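Local coordinates for protein beta-mannosidase (Trichoderma harzianum, PDB 4CVU) that probably releases beta-linked mannose from the non-reducing ends of oligosaccharides by hydrolysis, at residues K873-E878 and E929-E934; N164-S169 and R188-K193; A268-I273 and M297-S302. All coordinates share one frame; numbering follows the deposited sequence. Where two conformers were deposited one is given.

Contact 1 (K873-E878 and E929-E934)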
loop_
_atom_site.group_PDB
_atom_site.type_symbol
_atom_site.label_atom_id
_atom_site.label_comp_id
_atom_site.label_asym_id
_atom_site.label_seq_id
_atom_site.Cartn_x
_atom_site.Cartn_y
_atom_site.Cartn_z
ATOM N N LYS A 873 20.361 28.231 -2.280
ATOM C CA LYS A 873 19.179 27.416 -1.983
ATOM C C LYS A 873 17.960 27.803 -2.820
ATOM O O LYS A 873 16.828 27.665 -2.385
ATOM C CB LYS A 873 18.869 27.442 -0.488
ATOM C CG LYS A 873 20.047 26.987 0.375
ATOM C CD LYS A 873 19.532 26.505 1.721
ATOM C CE LYS A 873 20.532 26.713 2.848
ATOM N NZ LYS A 873 19.849 26.838 4.168
ATOM N N LYS A 874 18.215 28.242 -4.037
ATOM C CA LYS A 874 17.176 28.603 -4.968
ATOM C C LYS A 874 17.153 27.586 -6.130
ATOM O O LYS A 874 18.207 27.021 -6.529
ATOM C CB LYS A 874 17.417 30.008 -5.514
ATOM C CG LYS A 874 17.267 31.118 -4.471
ATOM C CD LYS A 874 15.827 31.622 -4.352
ATOM C CE LYS A 874 15.786 33.053 -3.827
ATOM N NZ LYS A 874 16.056 33.021 -2.380
ATOM N N PHE A 875 15.939 27.353 -6.641
ATOM C CA PHE A 875 15.742 26.671 -7.898
ATOM C C PHE A 875 15.645 27.758 -8.942
ATOM O O PHE A 875 14.981 28.781 -8.715
ATOM C CB PHE A 875 14.437 25.840 -7.895
ATOM C CG PHE A 875 14.488 24.641 -7.014
ATOM C CD1 PHE A 875 14.958 23.420 -7.495
ATOM C CD2 PHE A 875 14.072 24.724 -5.708
ATOM C CE1 PHE A 875 15.021 22.313 -6.675
ATOM C CE2 PHE A 875 14.130 23.617 -4.882
ATOM C CZ PHE A 875 14.604 22.412 -5.375
ATOM N N THR A 876 16.299 27.554 -10.079
ATOM C CA THR A 876 16.083 28.432 -11.201
ATOM C C THR A 876 15.241 27.680 -12.241
ATOM O O THR A 876 15.565 26.568 -12.606
ATOM C CB THR A 876 17.417 28.987 -11.789
ATOM O OG1 THR A 876 17.985 29.930 -10.873
ATOM C CG2 THR A 876 17.190 29.691 -13.097
ATOM N N VAL A 877 14.193 28.352 -12.704
ATOM C CA VAL A 877 13.232 27.835 -13.658
ATOM C C VAL A 877 13.260 28.727 -14.887
ATOM O O VAL A 877 13.144 29.930 -14.758
ATOM C CB VAL A 877 11.795 27.878 -13.067
ATOM C CG1 VAL A 877 10.803 27.184 -13.988
ATOM C CG2 VAL A 877 11.775 27.252 -11.696
ATOM N N GLU A 878 13.430 28.150 -16.068
ATOM C CA GLU A 878 13.504 28.945 -17.287
ATOM C C GLU A 878 12.681 28.360 -18.425
ATOM O O GLU A 878 12.837 27.214 -18.745
ATOM C CB GLU A 878 14.969 29.104 -17.725
ATOM C CG GLU A 878 15.192 30.234 -18.720
ATOM C CD GLU A 878 16.616 30.255 -19.288
ATOM O OE1 GLU A 878 17.480 29.444 -18.840
ATOM O OE2 GLU A 878 16.866 31.081 -20.193
ATOM N N GLU A 929 17.386 17.043 -6.173
ATOM C CA GLU A 929 17.572 16.338 -7.434
ATOM C C GLU A 929 16.323 15.629 -7.944
ATOM O O GLU A 929 16.289 15.246 -9.104
ATOM C CB GLU A 929 18.623 15.240 -7.283
ATOM C CG GLU A 929 19.980 15.730 -6.847
ATOM C CD GLU A 929 20.888 14.578 -6.442
ATOM O OE1 GLU A 929 20.581 13.414 -6.796
ATOM O OE2 GLU A 929 21.913 14.833 -5.772
ATOM N N GLN A 930 15.342 15.404 -7.063
ATOM C CA GLN A 930 14.115 14.681 -7.423
ATOM C C GLN A 930 12.991 15.656 -7.687
ATOM O O GLN A 930 11.908 15.255 -8.057
ATOM C CB GLN A 930 13.708 13.698 -6.332
ATOM C CG GLN A 930 14.841 12.746 -5.894
ATOM C CD GLN A 930 14.732 12.342 -4.418
ATOM O OE1 GLN A 930 13.673 12.539 -3.776
ATOM N NE2 GLN A 930 15.833 11.789 -3.856
ATOM N N VAL A 931 13.236 16.944 -7.506
ATOM C CA VAL A 931 12.171 17.925 -7.792
ATOM C C VAL A 931 11.960 17.954 -9.283
ATOM O O VAL A 931 12.939 17.871 -10.025
ATOM C CB VAL A 931 12.547 19.317 -7.292
ATOM C CG1 VAL A 931 11.518 20.364 -7.737
ATOM C CG2 VAL A 931 12.685 19.327 -5.778
ATOM N N THR A 932 10.711 18.183 -9.752
ATOM C CA THR A 932 10.435 18.217 -11.175
ATOM C C THR A 932 9.640 19.490 -11.446
ATOM O O THR A 932 9.137 20.097 -10.497
ATOM C CB THR A 932 9.548 17.025 -11.656
ATOM O OG1 THR A 932 8.229 17.139 -11.059
ATOM C CG2 THR A 932 10.159 15.663 -11.273
ATOM N N VAL A 933 9.621 19.914 -12.702
ATOM C CA VAL A 933 8.811 21.085 -13.136
ATOM C C VAL A 933 7.949 20.718 -14.336
ATOM O O VAL A 933 8.316 19.876 -15.137
ATOM C CB VAL A 933 9.703 22.332 -13.406
ATOM C CG1 VAL A 933 10.655 22.133 -14.577
ATOM C CG2 VAL A 933 8.846 23.601 -13.660
ATOM N N GLU A 934 6.791 21.377 -14.504
ATOM C CA GLU A 934 5.939 21.033 -15.606
ATOM C C GLU A 934 5.083 22.238 -15.813
ATOM O O GLU A 934 5.202 23.189 -15.051
ATOM C CB GLU A 934 5.028 19.845 -15.258
ATOM C CG GLU A 934 3.884 20.205 -14.307
ATOM C CD GLU A 934 3.173 18.978 -13.789
ATOM O OE1 GLU A 934 3.833 18.120 -13.097
ATOM O OE2 GLU A 934 1.960 18.833 -14.094
#

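Contact 2 (N164-S169 and R188-K193). With NAG (2-acetamido-2-deoxy-beta-D-glucopyranose), chain J.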
loop_
_atom_site.group_PDB
_atom_site.type_symbol
_atom_site.label_atom_id
_atom_site.label_comp_id
_atom_site.label_asym_id
_atom_site.label_seq_id
_atom_site.Cartn_x
_atom_site.Cartn_y
_atom_site.Cartn_z
ATOM N N ASN A 164 -27.794 4.849 19.861
ATOM C CA ASN A 164 -28.905 4.089 19.312
ATOM C C ASN A 164 -29.918 3.729 20.416
ATOM O O ASN A 164 -31.109 3.865 20.201
ATOM C CB ASN A 164 -28.443 2.848 18.544
ATOM C CG ASN A 164 -27.697 3.208 17.270
ATOM O OD1 ASN A 164 -27.672 4.358 16.861
ATOM N ND2 ASN A 164 -27.081 2.232 16.654
ATOM N N ALA A 165 -29.420 3.331 21.581
ATOM C CA ALA A 165 -30.278 2.966 22.720
ATOM C C ALA A 165 -31.041 4.182 23.248
ATOM O O ALA A 165 -32.232 4.083 23.543
ATOM C CB ALA A 165 -29.453 2.310 23.825
ATOM N N ILE A 166 -30.363 5.333 23.329
ATOM C CA ILE A 166 -31.007 6.589 23.716
ATOM C C ILE A 166 -32.136 6.927 22.742
ATOM O O ILE A 166 -33.275 7.238 23.161
ATOM C CB ILE A 166 -30.016 7.773 23.757
ATOM C CG1 ILE A 166 -29.104 7.655 24.967
ATOM C CG2 ILE A 166 -30.761 9.102 23.780
ATOM C CD1 ILE A 166 -27.933 8.625 24.995
ATOM N N ASN A 167 -31.832 6.873 21.448
ATOM C CA ASN A 167 -32.814 7.266 20.450
ATOM C C ASN A 167 -34.057 6.327 20.396
ATOM O O ASN A 167 -35.167 6.766 20.107
ATOM C CB ASN A 167 -32.205 7.348 19.064
ATOM C CG ASN A 167 -33.257 7.564 18.016
ATOM O OD1 ASN A 167 -33.730 8.678 17.807
ATOM N ND2 ASN A 167 -33.662 6.473 17.361
ATOM N N ALA A 168 -33.835 5.039 20.616
ATOM C CA ALA A 168 -34.885 4.032 20.454
ATOM C C ALA A 168 -36.060 4.270 21.419
ATOM O O ALA A 168 -37.185 3.888 21.128
ATOM C CB ALA A 168 -34.305 2.640 20.653
ATOM N N SER A 169 -35.786 4.889 22.565
ATOM C CA SER A 169 -36.807 5.204 23.553
ATOM C C SER A 169 -37.816 6.186 22.988
ATOM O O SER A 169 -37.438 7.212 22.437
ATOM C CB SER A 169 -36.153 5.821 24.794
ATOM O OG SER A 169 -37.101 6.410 25.664
ATOM N N ARG A 188 -26.138 11.178 16.264
ATOM C CA ARG A 188 -25.036 11.917 16.865
ATOM C C ARG A 188 -25.481 13.107 17.721
ATOM O O ARG A 188 -24.763 13.575 18.561
ATOM C CB ARG A 188 -24.037 12.379 15.801
ATOM C CG ARG A 188 -24.477 13.536 14.951
ATOM C CD ARG A 188 -23.611 13.792 13.702
ATOM N NE ARG A 188 -24.287 14.605 12.684
ATOM C CZ ARG A 188 -24.277 15.929 12.673
ATOM N NH1 ARG A 188 -23.683 16.552 13.620
ATOM N NH2 ARG A 188 -24.877 16.645 11.732
ATOM N N GLN A 189 -26.693 13.601 17.485
ATOM C CA GLN A 189 -27.175 14.755 18.231
ATOM C C GLN A 189 -27.281 14.462 19.746
ATOM O O GLN A 189 -27.319 15.391 20.564
ATOM C CB GLN A 189 -28.525 15.225 17.656
ATOM C CG GLN A 189 -29.740 14.342 17.941
ATOM C CD GLN A 189 -29.964 13.254 16.915
ATOM O OE1 GLN A 189 -29.018 12.783 16.253
ATOM N NE2 GLN A 189 -31.227 12.789 16.814
ATOM N N TRP A 190 -27.333 13.178 20.102
ATOM C CA TRP A 190 -27.549 12.747 21.501
ATOM C C TRP A 190 -26.271 12.663 22.318
ATOM O O TRP A 190 -26.330 12.460 23.516
ATOM C CB TRP A 190 -28.296 11.378 21.558
ATOM C CG TRP A 190 -29.720 11.568 21.264
ATOM C CD1 TRP A 190 -30.379 11.221 20.126
ATOM C CD2 TRP A 190 -30.661 12.249 22.083
ATOM N NE1 TRP A 190 -31.691 11.620 20.191
ATOM C CE2 TRP A 190 -31.887 12.261 21.386
ATOM C CE3 TRP A 190 -30.600 12.825 23.365
ATOM C CZ2 TRP A 190 -33.039 12.839 21.921
ATOM C CZ3 TRP A 190 -31.752 13.387 23.902
ATOM C CH2 TRP A 190 -32.949 13.395 23.179
ATOM N N VAL A 191 -25.114 12.839 21.686
ATOM C CA VAL A 191 -23.848 12.666 22.419
ATOM C C VAL A 191 -22.937 13.877 22.313
ATOM O O VAL A 191 -22.695 14.383 21.233
ATOM C CB VAL A 191 -23.120 11.378 22.018
ATOM C CG1 VAL A 191 -22.888 11.306 20.506
ATOM C CG2 VAL A 191 -21.796 11.263 22.762
ATOM N N ARG A 192 -22.415 14.327 23.445
ATOM C CA ARG A 192 -21.420 15.384 23.467
ATOM C C ARG A 192 -20.036 14.799 23.154
ATOM O O ARG A 192 -19.205 14.567 24.045
ATOM C CB ARG A 192 -21.445 16.089 24.830
ATOM C CG ARG A 192 -22.780 16.686 25.172
ATOM C CD ARG A 192 -23.313 17.563 24.081
ATOM N NE ARG A 192 -22.273 18.479 23.613
ATOM C CZ ARG A 192 -22.124 18.915 22.363
ATOM N NH1 ARG A 192 -22.950 18.544 21.386
ATOM N NH2 ARG A 192 -21.139 19.762 22.077
ATOM N N LYS A 193 -19.832 14.579 21.848
ATOM C CA LYS A 193 -18.626 13.995 21.253
ATOM C C LYS A 193 -18.476 14.714 19.924
ATOM O O LYS A 193 -19.466 15.186 19.293
ATOM C CB LYS A 193 -18.764 12.455 21.067
ATOM C CG LYS A 193 -17.555 11.730 20.432
ATOM C CD LYS A 193 -17.616 10.217 20.636
ATOM C CE LYS A 193 -16.535 9.412 19.880
ATOM N NZ LYS A 193 -15.251 10.146 19.729
HETATM C C1 NAG J . -34.759 6.482 16.410
HETATM C C2 NAG J . -34.626 5.634 15.158
HETATM C C3 NAG J . -35.900 5.512 14.341
HETATM C C4 NAG J . -37.126 5.191 15.200
HETATM C C5 NAG J . -37.145 6.026 16.477
HETATM C C6 NAG J . -38.283 5.582 17.408
HETATM C C7 NAG J . -32.457 5.519 14.095
HETATM C C8 NAG J . -31.511 6.217 13.165
HETATM N N2 NAG J . -33.596 6.177 14.302
HETATM O O3 NAG J . -35.668 4.475 13.409
HETATM O O4 NAG J . -38.271 5.520 14.443
HETATM O O5 NAG J . -35.880 5.980 17.148
HETATM O O6 NAG J . -37.797 5.125 18.660
HETATM O O7 NAG J . -32.150 4.427 14.614
HETATM O O HOH W 1 -33.833 11.474 18.346
#

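Contact 3 (A268-I273 and M297-S302). With MAN (alpha-D-mannopyranose), chain E.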
loop_
_atom_site.group_PDB
_atom_site.type_symbol
_atom_site.label_atom_id
_atom_site.label_comp_id
_atom_site.label_asym_id
_atom_site.label_seq_id
_atom_site.Cartn_x
_atom_site.Cartn_y
_atom_site.Cartn_z
ATOM N N ALA A 268 -9.508 35.075 51.912
ATOM C CA ALA A 268 -8.330 34.862 51.059
ATOM C C ALA A 268 -7.991 36.121 50.273
ATOM O O ALA A 268 -8.871 36.911 49.943
ATOM C CB ALA A 268 -8.562 33.692 50.106
ATOM N N SER A 269 -6.707 36.288 49.973
ATOM C CA SER A 269 -6.197 37.451 49.249
ATOM C C SER A 269 -5.440 37.053 47.968
ATOM O O SER A 269 -4.852 35.973 47.908
ATOM C CB SER A 269 -5.235 38.218 50.136
ATOM O OG SER A 269 -3.975 37.559 50.177
ATOM N N MET A 270 -5.416 37.956 46.988
ATOM C CA MET A 270 -4.843 37.656 45.675
ATOM C C MET A 270 -3.886 38.755 45.217
ATOM O O MET A 270 -4.155 39.956 45.352
ATOM C CB MET A 270 -5.955 37.476 44.629
ATOM C CG MET A 270 -7.015 36.439 44.969
ATOM S SD MET A 270 -8.417 36.493 43.813
ATOM C CE MET A 270 -7.677 35.615 42.426
ATOM N N SER A 271 -2.759 38.325 44.677
ATOM C CA SER A 271 -1.773 39.220 44.101
ATOM C C SER A 271 -1.378 38.708 42.709
ATOM O O SER A 271 -1.547 37.518 42.415
ATOM C CB SER A 271 -0.541 39.263 44.989
ATOM O OG SER A 271 0.060 37.986 45.021
ATOM N N VAL A 272 -0.865 39.599 41.863
ATOM C CA VAL A 272 -0.428 39.237 40.515
ATOM C C VAL A 272 0.874 39.910 40.134
ATOM O O VAL A 272 1.112 41.059 40.500
ATOM C CB VAL A 272 -1.487 39.578 39.437
ATOM C CG1 VAL A 272 -2.737 38.740 39.650
ATOM C CG2 VAL A 272 -1.829 41.066 39.425
ATOM N N ILE A 273 1.713 39.180 39.404
ATOM C CA ILE A 273 2.869 39.747 38.711
ATOM C C ILE A 273 2.649 39.566 37.211
ATOM O O ILE A 273 2.438 38.445 36.738
ATOM C CB ILE A 273 4.196 39.063 39.138
ATOM C CG1 ILE A 273 4.448 39.257 40.648
ATOM C CG2 ILE A 273 5.373 39.632 38.347
ATOM C CD1 ILE A 273 5.334 38.197 41.269
ATOM N N MET A 297 -15.064 26.099 45.448
ATOM C CA MET A 297 -14.006 25.729 44.504
ATOM C C MET A 297 -13.496 26.846 43.601
ATOM O O MET A 297 -12.854 26.588 42.613
ATOM C CB MET A 297 -14.443 24.539 43.657
ATOM C CG MET A 297 -15.442 24.881 42.562
ATOM S SD MET A 297 -15.809 23.525 41.439
ATOM C CE MET A 297 -16.665 22.407 42.531
ATOM N N THR A 298 -13.761 28.079 43.953
ATOM C CA THR A 298 -13.338 29.185 43.111
ATOM C C THR A 298 -12.972 30.429 43.895
ATOM O O THR A 298 -13.555 30.710 44.943
ATOM C CB THR A 298 -14.403 29.518 42.052
ATOM O OG1 THR A 298 -14.638 28.352 41.236
ATOM C CG2 THR A 298 -13.943 30.667 41.156
ATOM N N VAL A 299 -11.975 31.149 43.388
ATOM C CA VAL A 299 -11.572 32.423 43.965
ATOM C C VAL A 299 -11.291 33.409 42.825
ATOM O O VAL A 299 -10.657 33.052 41.809
ATOM C CB VAL A 299 -10.370 32.274 44.912
ATOM C CG1 VAL A 299 -9.137 31.818 44.171
ATOM C CG2 VAL A 299 -10.104 33.587 45.660
ATOM N N THR A 300 -11.789 34.635 42.986
ATOM C CA THR A 300 -11.770 35.645 41.938
ATOM C C THR A 300 -11.362 37.013 42.462
ATOM O O THR A 300 -11.758 37.408 43.569
ATOM C CB THR A 300 -13.180 35.793 41.330
ATOM O OG1 THR A 300 -13.691 34.502 40.960
ATOM C CG2 THR A 300 -13.168 36.705 40.122
ATOM N N GLY A 301 -10.597 37.747 41.668
ATOM C CA GLY A 301 -10.302 39.158 41.956
ATOM C C GLY A 301 -9.915 39.907 40.700
ATOM O O GLY A 301 -9.664 39.291 39.647
ATOM N N SER A 302 -9.858 41.237 40.791
ATOM C CA SER A 302 -9.485 42.055 39.642
ATOM C C SER A 302 -8.546 43.191 39.987
ATOM O O SER A 302 -8.340 43.518 41.157
ATOM C CB SER A 302 -10.722 42.613 38.942
ATOM O OG SER A 302 -11.217 43.751 39.586
HETATM C C1 MAN E . -20.096 26.946 38.429
HETATM C C2 MAN E . -19.847 25.920 39.512
HETATM C C3 MAN E . -19.038 26.560 40.633
HETATM C C4 MAN E . -17.802 27.292 40.075
HETATM C C5 MAN E . -18.121 28.146 38.858
HETATM C C6 MAN E . -16.851 28.695 38.216
HETATM O O2 MAN E . -19.099 24.836 38.976
HETATM O O3 MAN E . -18.609 25.547 41.520
HETATM O O4 MAN E . -17.266 28.178 41.038
HETATM O O5 MAN E . -18.854 27.428 37.928
HETATM O O6 MAN E . -15.950 27.678 37.843
#

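Contact 1 (K873-E878 and E929-E934)
Phe875 CG lies anti to its carbonyl carbon (chi1 -70°), and so does Val931 CG2; these two groups meet. Val931 CG1 lies anti to the backbone N (chi1 173°). The two side chains come from opposite directions, and Phe875 CZ reaches Val931 CG2 at 3.7 Å. Phe875 CE1 also rests on the branch point, 3.9 Å from Val931 CB. The methyl approaches the ring at a slant. Two residues further along each segment, Val877 and Val933 repeat the meeting more loosely. Their side chains cross at a slant, and Val877 CG1 lies 4.1 Å from Val933 CG2. No hydrogen bond joins the two segments, so the contact is purely apolar. It belongs to the core of the Ig-fold domain, where strands of two separate sheets face each other. Strand 874-879 runs between strands 864-869 and 911-921 in one sheet, and Phe875 and Val877 pair through their backbones with Val914 and Lys912. Strand 932-934 lies at the edge of the other sheet, next to 884-890. Leu866 of strand 864-869 touches both Val877 and Val933, and Tyr868 and Trp927 pack on Phe875.

Contact 2 (N164-S169 and R188-K193)
The indole of Trp190 carries Ile166 over one face and a water at its edge. The methyl Ile166 CG2 sits 3.5 Å above the ring plane, displaced toward the rim. It makes a CH-pi contact with the five-membered ring, 3.9 Å from the centroid and 26° off the normal. Its nearest ring atom is Trp190 CD2, at 3.6 Å. Ile166 CG1 lies anti to the carbonyl carbon (chi1 -73°), which puts CG2 anti to the backbone N and facing the indole. The water lies in the ring plane. It accepts from Trp190 NE1 at 2.8 Å and donates to Asn167 OD1, also at 2.8 Å. Asn167 ND2 is joined covalently to C1 of an N-acetylglucosamine, at 1.5 Å. Asn167 lies on helix 159-168 and forms an N-glycosylation sequon with Ala168 and Ser169. The 3-10 segment 188-190 brings Trp190 against that helix within the galactose-binding-like domain, and Pro455 also touches the indole. The sugar's O6 donates a weak hydrogen bond to Asn167 O. The linkage uses the amide nitrogen and keeps the amide oxygen as an acceptor. Through one water, that oxygen ties the glycosylated side chain to the indole N-H.

Contact 3 (A268-I273 and M297-S302)
The sulfur of Met270 presses on a peptide bond rather than only on another side chain. Met270 SD lies 3.3 Å from Thr300 C and 3.3 Å from Gly301 N. The chain is extended at chi2 and then bends at chi3 (78°), which turns the methyl along the same peptide. Met270 CE comes 3.7 Å from Gly301 N. The missing side chain at Gly301 matters here, since a beta carbon would point at the opposing strand and fall 3.0 Å from Met270 SD, a clash. The methyl Val299 CG2 also touches the sulfur, 3.8 Å from Met270 SD.

The strands belong to the immunoglobulin-like beta-sandwich domain of family 2 glycoside hydrolases. Strands 268-276 and 298-305 lie either side of 283-294 in one sheet, so they are not hydrogen-bonded neighbours, and their side chains meet across its curl. The axes of strand segments 268-273 and 298-302 approach to 7.8 Å, and their directions differ by 53°. Leu289 and Val328 also pack on Met270. Leu258 and Val330 also touch Val299. An alanine in place of Met270 would remove the thioether, and would probably leave a gap over the Thr300-Gly301 peptide and take from Val299 CG2 one of its apolar neighbours.

Thr298 and Thr300 point to the other side of strand 298-305. A mannose of an attached glycan donates from O4 to Thr298 OG1 at 2.6 Å. Asp259 OD1 is hydrogen-bonded to Thr298 OG1 and to the mannose. Thr300 OG1 is hydrogen-bonded to Ser257 OG, and the residue touches an N-acetylglucosamine.

In the fold
The three contacts lie in three different domains, in series along the chain. Contact 2 comes first, in the galactose-binding-like domain, then contact 3 in the family 2 Ig-like domain, then contact 1 in the Ig-fold domain. Contacts 2 and 3 are nearest, about 19 Å between closest atoms and about 41 Å between centres. Contact 1 is on the opposite side of the chain's centre from both, its centre about 54 Å from that of contact 2 and about 59 Å from that of contact 3. Contacts 2 and 3 both bear on attached glycans, not substrate. The side chain of Val877 is about 13 Å from a bound cadmium, too far to coordinate it, so contact 1 is not part of that site.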